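Local coordinates for protein fructosyl amine: oxygen oxidoreductase (Aspergillus fumigatus, PDB 3DJE) that oxidatively deglycates fructosyl amino acids (Amadori compounds), carrying the electrons on bound FAD and passing them to molecular oxygen, at residues A[18-23]-A[371-376]; A[223-228]-A[393-398]; A[228-233]-A[398-403]; A[337-342]-A[361-366]. All blocks are in the same frame, centred on the assembly; numbering follows the deposited sequence.

In the fold
Along the chain the contacts interleave: contact 4 (337-342 with 361-366) is nested inside the loops closed by the other three, and contact 1 (18-23 with 371-376) crosses contacts 2 and 3. Contact 1 joins helices 16-27 and 373-382, and its centre lies about 17 Å from that of contact 4, which lines the FAD and FSA pockets. Contacts 2 and 3, centres about 7 Å apart, share K228, D398 and helix 397-400. Contacts 3 and 4 meet through neighbouring strands 232-242 and 331-339, where R232 forms a salt bridge to D339. L376 packs on I393 between contacts 1 and 2. Segments from the last part of the chain thus pack on the first FAD-binding helix (contact 1) and on the loop entering strand 232-242 (contacts 2 and 3).

Contact 1: A[18-23]-A[371-376]; sequences GTSTAL and PSIGNL
S20 and G374 form the polar centre of this contact: the backbone N of G374 donates to S20 OG over 2.8 Å, with an N-H...O angle of 145°. The hydroxyl is carried to the opposing chain by a torsion that sets OG anti to the backbone N of S20 (chi1 -166°). Next to it, I373 CG2 lies 3.7 Å from S20 CB, a methyl covering the serine methylene. One residue on, the backbones themselves touch, with the CA atoms of T21 and G374 only 3.7 Å apart. G374 CA also points a hydrogen at S20 O (3.6 Å, 164° at the hydrogen), and T21 OG1 stands 3.9 Å from the same CA. The absence of a side chain at G374 permits this approach, because a CB there would run into S20 O and T21 N.

In the second shell, S20 OG hydrogen-bonds to L370 O, T21 OG1 to W17 O, and H24 NE2 to P371 O. I373 also packs on W17, an FAD-binding residue at the start of helix 16-27. The glycine-rich GxGxxG pattern, consistent with a Rossmann-type fold, runs into that helix, with G18 as its last glycine, and helix 373-382 begins against its side. The buried S20 hydroxyl is therefore held by two bonds, accepting from G374 N and donating to L370 O, which satisfies it and fixes its rotation.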
# COMPACT_ATOMS: atom_id res chain seq x y z
N GLY A 18 -11.18 -0.56 1.47
CA GLY A 18 -12.61 -0.57 1.17
C GLY A 18 -13.11 -1.99 0.91
O GLY A 18 -14.16 -2.40 1.43
N THR A 19 -12.36 -2.74 0.11
CA THR A 19 -12.72 -4.13 -0.19
C THR A 19 -12.65 -4.98 1.08
O THR A 19 -13.56 -5.79 1.34
CB THR A 19 -11.90 -4.71 -1.33
OG1 THR A 19 -12.23 -4.01 -2.53
CG2 THR A 19 -12.20 -6.20 -1.55
N SER A 20 -11.60 -4.79 1.88
CA SER A 20 -11.49 -5.53 3.15
C SER A 20 -12.72 -5.26 4.04
O SER A 20 -13.32 -6.19 4.64
CB SER A 20 -10.23 -5.13 3.92
OG SER A 20 -9.99 -6.07 4.95
N THR A 21 -13.09 -3.98 4.11
CA THR A 21 -14.25 -3.57 4.89
C THR A 21 -15.53 -4.22 4.35
O THR A 21 -16.34 -4.74 5.13
CB THR A 21 -14.35 -2.04 4.95
OG1 THR A 21 -13.15 -1.51 5.53
CG2 THR A 21 -15.51 -1.64 5.86
N ALA A 22 -15.71 -4.20 3.03
CA ALA A 22 -16.89 -4.82 2.40
C ALA A 22 -16.99 -6.30 2.75
O ALA A 22 -18.05 -6.80 3.14
CB ALA A 22 -16.85 -4.62 0.90
N LEU A 23 -15.85 -7.00 2.64
CA LEU A 23 -15.78 -8.42 2.95
C LEU A 23 -16.15 -8.70 4.39
O LEU A 23 -16.96 -9.59 4.67
CB LEU A 23 -14.37 -8.95 2.64
CG LEU A 23 -14.16 -10.43 2.98
CD1 LEU A 23 -15.08 -11.32 2.13
CD2 LEU A 23 -12.68 -10.80 2.81
N PRO A 371 -6.29 -9.02 4.42
CA PRO A 371 -7.16 -10.06 5.02
C PRO A 371 -7.91 -9.65 6.29
O PRO A 371 -8.90 -10.31 6.63
CB PRO A 371 -6.17 -11.17 5.37
CG PRO A 371 -5.00 -10.94 4.45
CD PRO A 371 -4.88 -9.45 4.38
N SER A 372 -7.44 -8.60 6.97
CA SER A 372 -7.81 -8.36 8.37
C SER A 372 -8.28 -6.94 8.71
O SER A 372 -9.03 -6.75 9.67
CB SER A 372 -6.61 -8.67 9.27
OG SER A 372 -5.46 -7.95 8.84
N ILE A 373 -7.81 -5.95 7.95
CA ILE A 373 -8.03 -4.56 8.35
C ILE A 373 -9.53 -4.21 8.37
O ILE A 373 -9.96 -3.39 9.17
CB ILE A 373 -7.18 -3.57 7.48
CG1 ILE A 373 -6.93 -2.25 8.22
CG2 ILE A 373 -7.86 -3.34 6.11
CD1 ILE A 373 -6.00 -2.38 9.44
N GLY A 374 -10.31 -4.83 7.48
CA GLY A 374 -11.77 -4.64 7.48
C GLY A 374 -12.41 -4.91 8.83
O GLY A 374 -13.37 -4.24 9.22
N ASN A 375 -11.88 -5.89 9.57
CA ASN A 375 -12.43 -6.21 10.89
C ASN A 375 -12.26 -5.04 11.85
O ASN A 375 -13.16 -4.74 12.65
CB ASN A 375 -11.78 -7.46 11.47
CG ASN A 375 -12.61 -8.71 11.25
OD1 ASN A 375 -13.84 -8.65 11.09
ND2 ASN A 375 -11.94 -9.86 11.22
N LEU A 376 -11.11 -4.38 11.75
CA LEU A 376 -10.81 -3.24 12.61
C LEU A 376 -11.66 -2.01 12.22
O LEU A 376 -12.12 -1.27 13.07
CB LEU A 376 -9.32 -2.91 12.56
CG LEU A 376 -8.83 -1.81 13.49
CD1 LEU A 376 -9.09 -2.16 14.99
CD2 LEU A 376 -7.35 -1.53 13.23

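Contact 2: A[223-228]-A[393-398]; sequences QFLDFK and IKWNPD
K228 and P397 bring the two backbones closest, their CA atoms 5.7 Å apart, and no direct hydrogen bond links the two segments. W395 has the largest share of the contact; with its CG anti to the backbone N (chi1 -174°), its six-membered ring meets the 223-228 loop. The carbonyl oxygen of D226 meets this ring at its edge, in the ring plane, with D226 O 3.6 Å from W395 CH2. L225 and W395 approach tip to tip, CD2 of the leucine lying 4.0 Å from CH2 of the indole. F227 crosses the tryptophan side chain, its CD2 3.8 Å from W395 CZ3, with the two rings inclined obliquely at 33°. L225 CD2 also sits over one face of the F227 ring, toward the rim, so that leucine and phenylalanine pack on each other as well as on the indole.

The 223-228 loop leads from strand 212-215 of the nucleotide-binding sheet to strand 232-242 of the second sheet. L225 and W395 both rest on L358 of strand 356-360, next to 212-215, and W395 N is bonded to D348 OD2.

Nearer the surface, K228 CB touches P397 CB at 3.9 Å. The lysine is positioned by an Asx turn in which K228 N donates to D226 OD1 (2.9 Å, 157°), while K228 NZ forms a salt bridge to D226 OD2 at 2.8 Å. Both oxygens are approached from above the carboxylate plane. A water donates to K228 O and to P397 O, bridging the two backbones.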
# COMPACT_ATOMS: atom_id res chain seq x y z
N GLN A 223 -9.83 14.67 -0.48
CA GLN A 223 -10.71 15.45 -1.37
C GLN A 223 -12.07 15.70 -0.69
O GLN A 223 -12.72 16.72 -0.92
CB GLN A 223 -10.93 14.68 -2.67
CG GLN A 223 -11.69 15.50 -3.71
CD GLN A 223 -12.07 14.67 -4.91
OE1 GLN A 223 -11.23 13.96 -5.48
NE2 GLN A 223 -13.32 14.76 -5.32
N PHE A 224 -12.48 14.75 0.14
CA PHE A 224 -13.87 14.69 0.62
C PHE A 224 -14.16 15.27 1.99
O PHE A 224 -15.32 15.52 2.32
CB PHE A 224 -14.32 13.23 0.59
CG PHE A 224 -14.18 12.61 -0.76
CD1 PHE A 224 -15.03 12.99 -1.80
CD2 PHE A 224 -13.15 11.71 -1.02
CE1 PHE A 224 -14.88 12.43 -3.07
CE2 PHE A 224 -13.00 11.15 -2.29
CZ PHE A 224 -13.85 11.50 -3.30
N LEU A 225 -13.10 15.46 2.77
CA LEU A 225 -13.20 15.79 4.18
C LEU A 225 -11.98 16.62 4.57
O LEU A 225 -10.90 16.41 4.02
CB LEU A 225 -13.19 14.48 5.00
CG LEU A 225 -13.41 14.49 6.50
CD1 LEU A 225 -14.87 14.69 6.82
CD2 LEU A 225 -12.93 13.18 7.11
N ASP A 226 -12.15 17.51 5.54
CA ASP A 226 -11.02 18.21 6.15
C ASP A 226 -10.31 17.31 7.16
O ASP A 226 -10.79 17.13 8.28
CB ASP A 226 -11.51 19.49 6.83
CG ASP A 226 -10.36 20.35 7.38
OD1 ASP A 226 -9.18 19.98 7.25
OD2 ASP A 226 -10.66 21.42 7.95
N PHE A 227 -9.16 16.76 6.76
CA PHE A 227 -8.40 15.91 7.66
C PHE A 227 -7.49 16.65 8.64
O PHE A 227 -6.70 16.02 9.35
CB PHE A 227 -7.59 14.86 6.87
CG PHE A 227 -8.41 13.69 6.42
CD1 PHE A 227 -9.10 13.73 5.21
CD2 PHE A 227 -8.51 12.56 7.22
CE1 PHE A 227 -9.86 12.64 4.79
CE2 PHE A 227 -9.28 11.45 6.80
CZ PHE A 227 -9.96 11.50 5.60
N LYS A 228 -7.57 17.98 8.66
CA LYS A 228 -6.71 18.76 9.56
C LYS A 228 -5.22 18.40 9.41
O LYS A 228 -4.51 18.19 10.40
CB LYS A 228 -7.17 18.57 11.02
CG LYS A 228 -8.67 18.75 11.26
CD LYS A 228 -9.12 20.17 10.96
CE LYS A 228 -10.60 20.35 11.26
NZ LYS A 228 -11.10 21.65 10.73
N ILE A 393 -4.50 4.68 16.62
CA ILE A 393 -5.09 4.86 15.28
C ILE A 393 -6.24 5.88 15.24
O ILE A 393 -6.84 6.11 14.18
CB ILE A 393 -5.62 3.52 14.71
CG1 ILE A 393 -6.79 3.00 15.57
CG2 ILE A 393 -4.46 2.51 14.59
CD1 ILE A 393 -7.44 1.70 15.12
N LYS A 394 -6.54 6.50 16.38
CA LYS A 394 -7.67 7.43 16.46
C LYS A 394 -7.47 8.71 15.64
O LYS A 394 -6.36 9.04 15.27
CB LYS A 394 -7.95 7.81 17.92
CG LYS A 394 -6.82 8.56 18.59
CD LYS A 394 -7.30 9.07 19.92
CE LYS A 394 -6.18 9.65 20.73
NZ LYS A 394 -6.72 9.99 22.08
N TRP A 395 -8.58 9.40 15.37
CA TRP A 395 -8.55 10.76 14.81
C TRP A 395 -7.60 11.60 15.66
O TRP A 395 -7.75 11.67 16.88
CB TRP A 395 -9.96 11.35 14.84
CG TRP A 395 -10.10 12.68 14.18
CD1 TRP A 395 -10.07 13.91 14.79
CD2 TRP A 395 -10.30 12.93 12.78
NE1 TRP A 395 -10.25 14.91 13.85
CE2 TRP A 395 -10.39 14.34 12.61
CE3 TRP A 395 -10.41 12.11 11.65
CZ2 TRP A 395 -10.57 14.94 11.36
CZ3 TRP A 395 -10.61 12.71 10.40
CH2 TRP A 395 -10.68 14.11 10.27
N ASN A 396 -6.62 12.23 15.01
CA ASN A 396 -5.49 12.82 15.73
C ASN A 396 -4.95 14.11 15.08
O ASN A 396 -3.84 14.11 14.56
CB ASN A 396 -4.36 11.78 15.83
CG ASN A 396 -3.40 12.02 17.01
OD1 ASN A 396 -2.59 11.16 17.33
ND2 ASN A 396 -3.49 13.18 17.64
N PRO A 397 -5.73 15.20 15.12
CA PRO A 397 -5.22 16.43 14.50
C PRO A 397 -3.96 16.98 15.19
O PRO A 397 -3.12 17.62 14.54
CB PRO A 397 -6.38 17.41 14.63
CG PRO A 397 -7.21 16.89 15.73
CD PRO A 397 -7.07 15.40 15.70
N ASP A 398 -3.82 16.72 16.49
CA ASP A 398 -2.70 17.28 17.26
C ASP A 398 -1.32 16.79 16.81
O ASP A 398 -0.35 17.53 16.89
CB ASP A 398 -2.91 17.05 18.76
CG ASP A 398 -4.09 17.84 19.31
OD1 ASP A 398 -4.51 18.83 18.69
OD2 ASP A 398 -4.62 17.46 20.38
O HOH W 1 -3.75 19.51 12.73

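Contact 3: A[228-233]-A[398-403]; sequences KNQLRP and DIAANR
A400 is the first residue of 398-403 to press firmly on the other segment. Its CB fits against the N229-Q230 backbone, 3.4 Å from N229 O, and meets the Q230 side chain at CG, 3.9 Å away. Q230 leads its amide away from this methyl, to N396 N and F227 O. The carbonyl of A400 lies beside N229 CB and accepts from a water, to which N229 ND2 donates weakly.

A400 opens a type II turn that runs through A401 and N402 to R403, whose backbone N donates to the same water. The R403 side chain then reaches the 228-233 backbone, extended from CG to NE, with CG anti to the backbone N (chi1 -175°). R403 NH1 donates to N229 O (2.9 Å, 159°), the acceptor lying in the guanidinium plane; Q230 O is 3.0 Å from the same nitrogen. R232 CB covers one face of the group, 3.6 Å from R403 NH2, and that nitrogen bonds to D339 O.

R232 turns its own charge elsewhere: NH1 binds W405 O and D407 O, and NH2 forms a salt bridge to D339 OD2, which would be expected to ease the repulsion between the two arginines. R403 thus links N229 O, ahead of strand 232-242, with D339 O at the end of strand 331-339; the two strands pair antiparallel in the large mixed sheet of the substrate-side domain, as in the MSOX/MTOX family.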
# COMPACT_ATOMS: atom_id res chain seq x y z
N LYS A 228 -7.57 17.98 8.66
CA LYS A 228 -6.71 18.76 9.56
C LYS A 228 -5.22 18.40 9.41
O LYS A 228 -4.51 18.19 10.40
CB LYS A 228 -7.17 18.57 11.02
CG LYS A 228 -8.67 18.75 11.26
CD LYS A 228 -9.12 20.17 10.96
CE LYS A 228 -10.60 20.35 11.26
NZ LYS A 228 -11.10 21.65 10.73
N ASN A 229 -4.77 18.29 8.16
CA ASN A 229 -3.38 18.00 7.80
C ASN A 229 -2.91 16.60 8.19
O ASN A 229 -1.72 16.32 8.15
CB ASN A 229 -2.41 19.08 8.33
CG ASN A 229 -2.74 20.47 7.79
OD1 ASN A 229 -3.04 20.63 6.60
ND2 ASN A 229 -2.70 21.46 8.67
N GLN A 230 -3.84 15.72 8.54
CA GLN A 230 -3.44 14.36 8.94
C GLN A 230 -2.93 13.48 7.80
O GLN A 230 -2.19 12.52 8.05
CB GLN A 230 -4.56 13.63 9.67
CG GLN A 230 -4.82 14.11 11.08
CD GLN A 230 -6.03 13.44 11.66
OE1 GLN A 230 -5.93 12.38 12.29
NE2 GLN A 230 -7.20 14.04 11.44
N LEU A 231 -3.31 13.79 6.55
CA LEU A 231 -2.90 12.93 5.42
C LEU A 231 -2.01 13.64 4.42
O LEU A 231 -2.32 14.75 4.01
CB LEU A 231 -4.13 12.35 4.70
CG LEU A 231 -5.14 11.50 5.50
CD1 LEU A 231 -6.32 11.12 4.60
CD2 LEU A 231 -4.46 10.26 6.05
N ARG A 232 -0.91 13.00 4.01
CA ARG A 232 -0.09 13.50 2.92
C ARG A 232 -0.12 12.49 1.77
O ARG A 232 0.60 11.48 1.81
CB ARG A 232 1.37 13.72 3.36
CG ARG A 232 2.24 14.33 2.24
CD ARG A 232 3.74 14.32 2.61
NE ARG A 232 4.28 12.96 2.65
CZ ARG A 232 5.50 12.65 3.10
NH1 ARG A 232 6.30 13.61 3.57
NH2 ARG A 232 5.91 11.38 3.11
N PRO A 233 -0.95 12.75 0.74
CA PRO A 233 -0.90 11.90 -0.45
C PRO A 233 0.50 11.90 -1.04
O PRO A 233 1.07 12.98 -1.29
CB PRO A 233 -1.92 12.55 -1.39
CG PRO A 233 -2.88 13.21 -0.48
CD PRO A 233 -2.01 13.77 0.63
N ASP A 398 -3.82 16.72 16.49
CA ASP A 398 -2.70 17.28 17.26
C ASP A 398 -1.32 16.79 16.81
O ASP A 398 -0.35 17.53 16.89
CB ASP A 398 -2.91 17.05 18.76
CG ASP A 398 -4.09 17.84 19.31
OD1 ASP A 398 -4.51 18.83 18.69
OD2 ASP A 398 -4.62 17.46 20.38
N ILE A 399 -1.25 15.55 16.33
CA ILE A 399 0.00 14.99 15.79
C ILE A 399 0.37 15.62 14.44
O ILE A 399 1.54 15.61 14.04
CB ILE A 399 -0.05 13.44 15.68
CG1 ILE A 399 1.36 12.85 15.71
CG2 ILE A 399 -0.82 12.99 14.42
CD1 ILE A 399 1.45 11.55 16.49
N ALA A 400 -0.64 16.16 13.76
CA ALA A 400 -0.48 16.74 12.44
C ALA A 400 -0.36 18.27 12.46
O ALA A 400 -0.18 18.89 11.41
CB ALA A 400 -1.62 16.31 11.54
N ALA A 401 -0.47 18.87 13.65
CA ALA A 401 -0.27 20.31 13.78
C ALA A 401 1.22 20.63 13.59
O ALA A 401 2.08 19.83 13.97
CB ALA A 401 -0.77 20.81 15.12
N ASN A 402 1.49 21.78 12.99
CA ASN A 402 2.85 22.20 12.61
C ASN A 402 3.52 21.23 11.64
O ASN A 402 4.72 20.97 11.74
CB ASN A 402 3.74 22.38 13.85
CG ASN A 402 3.18 23.38 14.84
OD1 ASN A 402 3.07 23.08 16.03
ND2 ASN A 402 2.81 24.56 14.36
N ARG A 403 2.74 20.70 10.70
CA ARG A 403 3.21 19.58 9.90
C ARG A 403 4.30 19.92 8.88
O ARG A 403 4.16 20.84 8.07
CB ARG A 403 2.07 18.83 9.23
CG ARG A 403 2.57 17.61 8.50
CD ARG A 403 1.54 16.52 8.36
NE ARG A 403 2.18 15.35 7.77
CZ ARG A 403 1.52 14.28 7.34
NH1 ARG A 403 0.19 14.24 7.45
NH2 ARG A 403 2.19 13.25 6.82
O HOH W 2 -0.30 21.37 10.27

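Contact 4: A[337-342]-A[361-366]; sequences CADTAN and GASGRG. With FAD (flavin-adenine dinucleotide), chain C; FSA (1-S-(carboxymethyl)-1-thio-beta-D-fructopyranose), chain D.
C337 and G364 meet at the tight end of the contact, where the amide of G364 donates to C337 SG (3.2 Å, 158°). A362 CB packs on the same sulfur. Next along, S363 N donates to A338 O over 2.9 Å, from above the carbonyl plane, and T340 N gives a nearly straight bond to S363 OG (3.1 Å, 171°). That hydroxyl in turn donates to G361 O. D339 OD1 lies 3.2 Å from S363 CA, and its OD2 forms salt bridges to R411 and R232. S363 and G364 are the left-handed corners of a type I' turn from A362 to R365, and G361 CA makes a CA-H...O contact with A338 O.

This turn joins the end of strand 356-360 to the FAD and FSA pockets. G366 N donates to FAD O3' at 2.9 Å, C337 SG lies 3.1 Å from that oxygen, and G364 O accepts from FSA O5 at 2.8 Å.

Beyond the T340 amide the packing thins: T340 CG2 reaches G361 CA at 3.9 Å, while OG1 is bonded to E344 O. From there the chain turns off through A341 and N342, both partly exposed and without contact to 361-366.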
# COMPACT_ATOMS: atom_id res chain seq x y z
N CYS A 337 -0.33 6.48 -2.12
CA CYS A 337 -0.94 6.20 -0.82
C CYS A 337 -0.98 7.52 -0.06
O CYS A 337 -0.85 8.60 -0.67
CB CYS A 337 -0.18 5.09 -0.07
SG CYS A 337 -1.07 4.34 1.35
N ALA A 338 -1.17 7.45 1.25
CA ALA A 338 -1.19 8.68 2.05
C ALA A 338 -0.64 8.45 3.43
O ALA A 338 -1.10 7.55 4.15
CB ALA A 338 -2.60 9.27 2.12
N ASP A 339 0.34 9.27 3.80
CA ASP A 339 1.08 9.11 5.05
C ASP A 339 0.50 10.00 6.14
O ASP A 339 0.27 11.21 5.92
CB ASP A 339 2.54 9.53 4.89
CG ASP A 339 3.37 8.55 4.08
OD1 ASP A 339 3.24 7.33 4.27
OD2 ASP A 339 4.19 9.05 3.29
N THR A 340 0.27 9.41 7.30
CA THR A 340 0.02 10.20 8.51
C THR A 340 1.37 10.73 9.03
O THR A 340 2.43 10.32 8.54
CB THR A 340 -0.68 9.37 9.59
OG1 THR A 340 0.13 8.23 9.88
CG2 THR A 340 -2.10 8.91 9.13
N ALA A 341 1.33 11.63 10.02
CA ALA A 341 2.55 12.29 10.50
C ALA A 341 3.57 11.34 11.13
O ALA A 341 4.76 11.67 11.21
CB ALA A 341 2.20 13.43 11.48
N ASN A 342 3.10 10.18 11.58
CA ASN A 342 3.97 9.16 12.19
C ASN A 342 3.80 7.77 11.54
O ASN A 342 4.25 6.76 12.08
CB ASN A 342 3.69 9.08 13.69
CG ASN A 342 2.29 8.60 14.01
OD1 ASN A 342 1.45 8.45 13.11
ND2 ASN A 342 2.02 8.37 15.29
N GLY A 361 -5.15 6.51 5.84
CA GLY A 361 -3.78 6.73 6.31
C GLY A 361 -2.95 5.45 6.37
O GLY A 361 -2.18 5.24 7.30
N ALA A 362 -3.09 4.60 5.35
CA ALA A 362 -2.32 3.35 5.29
C ALA A 362 -0.81 3.58 5.19
O ALA A 362 -0.02 2.65 5.39
CB ALA A 362 -2.80 2.49 4.13
N SER A 363 -0.41 4.82 4.89
CA SER A 363 0.99 5.25 5.09
C SER A 363 2.02 4.39 4.31
O SER A 363 3.15 4.14 4.78
CB SER A 363 1.31 5.33 6.59
OG SER A 363 0.48 6.29 7.23
N GLY A 364 1.63 3.97 3.11
CA GLY A 364 2.52 3.22 2.23
C GLY A 364 2.93 1.88 2.78
O GLY A 364 3.99 1.36 2.41
N ARG A 365 2.10 1.29 3.65
CA ARG A 365 2.44 -0.02 4.19
C ARG A 365 1.18 -0.83 4.48
O ARG A 365 1.22 -1.76 5.28
CB ARG A 365 3.31 0.13 5.44
CG ARG A 365 2.60 0.76 6.63
CD ARG A 365 3.61 1.11 7.71
NE ARG A 365 2.97 1.66 8.91
CZ ARG A 365 2.53 0.92 9.93
NH1 ARG A 365 2.65 -0.41 9.91
NH2 ARG A 365 1.97 1.51 10.99
N GLY A 366 0.07 -0.51 3.81
CA GLY A 366 -1.20 -1.09 4.18
C GLY A 366 -1.65 -2.33 3.42
O GLY A 366 -2.69 -2.91 3.78
PA FAD C . -6.23 2.09 -2.45
O1A FAD C . -6.10 0.63 -2.50
O2A FAD C . -5.35 2.91 -3.34
O5B FAD C . -7.76 2.36 -2.72
C5B FAD C . -8.30 3.67 -2.88
C4B FAD C . -9.58 3.52 -3.71
O4B FAD C . -10.19 4.83 -3.64
C3B FAD C . -9.18 3.29 -5.19
O3B FAD C . -9.71 2.05 -5.68
C2B FAD C . -9.81 4.51 -5.88
O2B FAD C . -10.38 4.17 -7.19
C1B FAD C . -10.87 4.96 -4.84
N9A FAD C . -11.32 6.34 -5.21
C8A FAD C . -10.57 7.38 -5.65
N7A FAD C . -11.39 8.42 -5.92
C5A FAD C . -12.64 8.04 -5.65
C6A FAD C . -13.89 8.66 -5.74
N6A FAD C . -13.98 9.93 -6.20
N1A FAD C . -14.99 7.97 -5.38
C2A FAD C . -14.91 6.72 -4.93
N3A FAD C . -13.73 6.09 -4.83
C4A FAD C . -12.60 6.73 -5.19
N1 FAD C . 2.01 -2.31 1.20
C2 FAD C . 2.41 -3.53 1.74
O2 FAD C . 1.85 -4.02 2.73
N3 FAD C . 3.47 -4.22 1.15
C4 FAD C . 4.15 -3.71 0.05
O4 FAD C . 5.09 -4.34 -0.45
C4X FAD C . 3.76 -2.47 -0.47
N5 FAD C . 4.43 -1.92 -1.56
C5X FAD C . 3.91 -0.78 -2.18
C6 FAD C . 4.47 -0.37 -3.39
C7 FAD C . 3.95 0.73 -4.05
C7M FAD C . 4.62 1.15 -5.37
C8 FAD C . 2.86 1.42 -3.53
C8M FAD C . 2.24 2.60 -4.31
C9 FAD C . 2.29 0.99 -2.32
C9A FAD C . 2.81 -0.12 -1.64
N10 FAD C . 2.27 -0.57 -0.42
C10 FAD C . 2.69 -1.79 0.11
C1' FAD C . 1.26 0.23 0.29
C2' FAD C . -0.14 -0.28 -0.05
O2' FAD C . -0.23 -0.58 -1.47
C3' FAD C . -1.17 0.77 0.34
O3' FAD C . -0.88 1.24 1.67
C4' FAD C . -2.60 0.21 0.34
O4' FAD C . -2.87 -0.56 -0.83
C5' FAD C . -3.59 1.39 0.41
O5' FAD C . -4.93 0.88 0.47
P FAD C . -6.17 1.90 0.46
O1P FAD C . -5.97 2.91 1.55
O2P FAD C . -7.38 1.05 0.44
O3P FAD C . -6.07 2.66 -0.95
OAB FSA D . 5.39 -2.81 3.92
CAL FSA D . 6.33 -3.37 3.32
OAA FSA D . 6.89 -4.40 3.79
CAH FSA D . 6.86 -2.84 2.01
SAK FSA D . 6.10 -1.31 1.55
C1 FSA D . 7.07 -1.07 0.09
C2 FSA D . 7.09 0.41 -0.33
O2 FSA D . 7.45 0.51 -1.72
C3 FSA D . 8.08 1.21 0.52
O3 FSA D . 9.42 0.77 0.26
C4 FSA D . 7.93 2.72 0.29
O4 FSA D . 8.74 3.43 1.25
C5 FSA D . 6.48 3.18 0.45
O5 FSA D . 6.07 3.12 1.82
C6 FSA D . 5.58 2.33 -0.42
O6 FSA D . 5.76 0.94 -0.10